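Local coordinates for flavoprotein 390 (Photobacterium phosphoreum, PDB 1FVP), which binds flavin mononucleotide carrying a covalently attached myristate, as a non-fluorescent homodimeric relative of bacterial luciferase, and may have FMN-linked alkanal monooxygenase activity, at the interface of chains A and B. Coordinates in Å, arbitrary orientation; residue numbers count along the deposited sequence, not the author numbering. Chains: chain A/B, Flavoprotein 390.

The interface of chains A and B. Residues chain A 65, 67, 69-72; chain B 32, 45-47.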
ATOM      1  N   PHE A  65       1.806   0.867  -9.239  1.00 26.46           N
ATOM      2  CA  PHE A  65       1.077  -0.310  -8.733  1.00 25.84           C
ATOM      3  C   PHE A  65       0.532   0.156  -7.377  1.00 24.21           C
ATOM      4  O   PHE A  65       1.285   0.762  -6.615  1.00 24.14           O
ATOM      5  CB  PHE A  65       1.857  -1.593  -8.593  1.00 27.85           C
ATOM      6  CG  PHE A  65       2.411  -2.202  -9.842  1.00 28.94           C
ATOM      7  CD1 PHE A  65       1.562  -2.573 -10.879  1.00 29.10           C
ATOM      8  CD2 PHE A  65       3.787  -2.414  -9.959  1.00 29.61           C
ATOM      9  CE1 PHE A  65       2.074  -3.147 -12.033  1.00 30.02           C
ATOM     10  CE2 PHE A  65       4.329  -2.977 -11.113  1.00 29.69           C
ATOM     11  CZ  PHE A  65       3.453  -3.346 -12.145  1.00 30.13           C
ATOM     12  N   THR A  67      -1.418  -1.284  -4.049  1.00 21.12           N
ATOM     13  CA  THR A  67      -1.649  -2.561  -3.360  1.00 20.75           C
ATOM     14  C   THR A  67      -2.767  -2.400  -2.343  1.00 20.34           C
ATOM     15  O   THR A  67      -2.642  -1.447  -1.551  1.00 19.90           O
ATOM     16  CB  THR A  67      -0.298  -2.981  -2.651  1.00 21.40           C
ATOM     17  OG1 THR A  67       0.317  -1.718  -2.219  1.00 21.26           O
ATOM     18  CG2 THR A  67       0.684  -3.780  -3.502  1.00 21.73           C
ATOM     19  N   GLY A  69      -4.516  -4.739   0.363  1.00 21.12           N
ATOM     20  CA  GLY A  69      -4.666  -6.080   1.018  1.00 21.55           C
ATOM     21  C   GLY A  69      -3.889  -7.020   0.090  1.00 21.43           C
ATOM     22  O   GLY A  69      -2.942  -6.551  -0.559  1.00 21.80           O
ATOM     23  N   GLU A  70      -4.262  -8.270   0.004  1.00 21.50           N
ATOM     24  CA  GLU A  70      -3.539  -9.200  -0.886  1.00 21.40           C
ATOM     25  C   GLU A  70      -3.505  -8.732  -2.331  1.00 21.05           C
ATOM     26  O   GLU A  70      -2.461  -8.909  -2.985  1.00 21.18           O
ATOM     27  CB  GLU A  70      -4.173 -10.590  -0.828  1.00 21.70           C
ATOM     28  CG  GLU A  70      -5.608 -10.584  -0.299  1.00 22.84           C
ATOM     29  CD  GLU A  70      -6.317 -11.899  -0.306  1.00 23.98           C
ATOM     30  OE1 GLU A  70      -6.135 -12.721   0.590  1.00 24.93           O
ATOM     31  OE2 GLU A  70      -7.062 -12.025  -1.313  1.00 23.74           O
ATOM     32  N   LYS A  71      -4.576  -8.151  -2.831  1.00 20.53           N
ATOM     33  CA  LYS A  71      -4.789  -7.665  -4.186  1.00 19.64           C
ATOM     34  C   LYS A  71      -3.828  -6.601  -4.670  1.00 18.85           C
ATOM     35  O   LYS A  71      -3.344  -5.826  -3.844  1.00 19.90           O
ATOM     36  CB  LYS A  71      -6.192  -7.094  -4.365  1.00 20.77           C
ATOM     37  CG  LYS A  71      -7.348  -8.014  -3.967  1.00 22.44           C
ATOM     38  CD  LYS A  71      -8.669  -7.483  -4.537  1.00 23.73           C
ATOM     39  CE  LYS A  71      -9.875  -7.874  -3.703  1.00 24.28           C
ATOM     40  NZ  LYS A  71     -10.835  -6.736  -3.595  1.00 24.28           N
ATOM     41  N   LEU A  72      -3.591  -6.551  -5.956  1.00 18.05           N
ATOM     42  CA  LEU A  72      -2.670  -5.568  -6.589  1.00 17.67           C
ATOM     43  C   LEU A  72      -3.409  -4.862  -7.731  1.00 17.92           C
ATOM     44  O   LEU A  72      -4.152  -5.500  -8.513  1.00 18.31           O
ATOM     45  CB  LEU A  72      -1.400  -6.312  -6.887  1.00 17.32           C
ATOM     46  CG  LEU A  72      -0.426  -6.114  -8.001  1.00 17.11           C
ATOM     47  CD1 LEU A  72      -0.882  -6.857  -9.259  1.00 17.14           C
ATOM     48  CD2 LEU A  72      -0.225  -4.638  -8.330  1.00 17.06           C
TER
ATOM     49  N   LEU B  32       1.439 -13.920  -6.791  1.00 25.00           N
ATOM     50  CA  LEU B  32       0.098 -13.420  -6.537  1.00 25.07           C
ATOM     51  C   LEU B  32      -0.948 -14.511  -6.585  1.00 25.58           C
ATOM     52  O   LEU B  32      -1.770 -14.486  -5.633  1.00 26.00           O
ATOM     53  CB  LEU B  32      -0.197 -12.157  -7.345  1.00 23.78           C
ATOM     54  CG  LEU B  32       0.310 -10.860  -6.722  1.00 22.87           C
ATOM     55  CD1 LEU B  32       0.016  -9.693  -7.648  1.00 22.97           C
ATOM     56  CD2 LEU B  32      -0.374 -10.634  -5.383  1.00 22.03           C
ATOM     57  N   ILE B  45       0.171  -7.757   1.016  1.00 23.26           N
ATOM     58  CA  ILE B  45       1.285  -7.679   0.044  1.00 22.44           C
ATOM     59  C   ILE B  45       1.943  -6.318   0.178  1.00 21.94           C
ATOM     60  O   ILE B  45       1.504  -5.539   1.049  1.00 22.94           O
ATOM     61  CB  ILE B  45       0.835  -8.082  -1.388  1.00 22.46           C
ATOM     62  CG1 ILE B  45       0.080  -6.949  -2.124  1.00 22.51           C
ATOM     63  CG2 ILE B  45      -0.029  -9.377  -1.390  1.00 22.90           C
ATOM     64  CD1 ILE B  45      -0.009  -7.174  -3.663  1.00 21.37           C
ATOM     65  N   ASN B  46       2.943  -6.024  -0.617  1.00 21.09           N
ATOM     66  CA  ASN B  46       3.645  -4.720  -0.518  1.00 20.43           C
ATOM     67  C   ASN B  46       4.539  -4.513  -1.728  1.00 20.39           C
ATOM     68  O   ASN B  46       5.062  -5.483  -2.317  1.00 21.06           O
ATOM     69  CB  ASN B  46       4.394  -4.737   0.810  1.00 20.28           C
ATOM     70  CG  ASN B  46       4.547  -3.391   1.470  1.00 20.87           C
ATOM     71  OD1 ASN B  46       5.677  -3.001   1.823  1.00 21.61           O
ATOM     72  ND2 ASN B  46       3.436  -2.680   1.650  1.00 20.33           N
ATOM     73  N   ILE B  47       4.752  -3.271  -2.122  1.00 19.84           N
ATOM     74  CA  ILE B  47       5.601  -2.989  -3.283  1.00 19.44           C
ATOM     75  C   ILE B  47       6.641  -1.953  -2.922  1.00 20.43           C
ATOM     76  O   ILE B  47       6.597  -0.781  -3.303  1.00 20.81           O
ATOM     77  CB  ILE B  47       4.748  -2.663  -4.559  1.00 18.45           C
ATOM     78  CG1 ILE B  47       3.756  -3.828  -4.801  1.00 17.02           C
ATOM     79  CG2 ILE B  47       5.616  -2.337  -5.806  1.00 17.35           C
ATOM     80  CD1 ILE B  47       2.976  -3.829  -6.121  1.00 16.17           C
TER
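The backbone carbonyl oxygen O of A:Glu70 meets apolar carbon from chain B. The CG1 methylene of B:Ile45 lies 3.3 Å from this O. The CD2 methyl of B:Leu32 comes up to the same A:Glu70 O at 3.6 Å. No polar atom of either chain finds a hydrogen-bonding partner across this patch, which is held by apolar contact. In B:Ile45, CG1 takes the crowded position between the backbone N and the carbonyl carbon (chi1 79°). The chain then runs on to the CD1 methyl, extended. That methyl reaches the CB of A:Leu72 at 3.6 Å.

A:Thr67 uses its methyl, not its hydroxyl. CG2 is anti to its own carbonyl carbon and points at both isoleucines of the chain B strand. It lies 3.5 Å from CD1 of B:Ile45 and 3.3 Å from CG1 of B:Ile47. Both pairs of side chains cross obliquely. The CD1 tip of B:Ile47 reaches the CB of A:Phe65 at 3.5 Å, at the base of the side chain and not over the ring face. The two side chains cross at about a right angle. The CD2 methyl of A:Leu72 lies 4.0 Å from the same CD1 of B:Ile47.

A:Leu72 and B:Leu32 also cross at about a right angle. The CD1 methyl of B:Leu32 lies alongside A:Leu72, against its CB and CG, and is 3.4 Å from its CD1.

In chain A the patch spans strands 65-68 and 71-75 and the short link between them. In chain B it uses strand 42-47 and a residue of helix 21-38. The protein is a homodimer with a two-fold symmetric interface, so the same contact recurs with the chains exchanged.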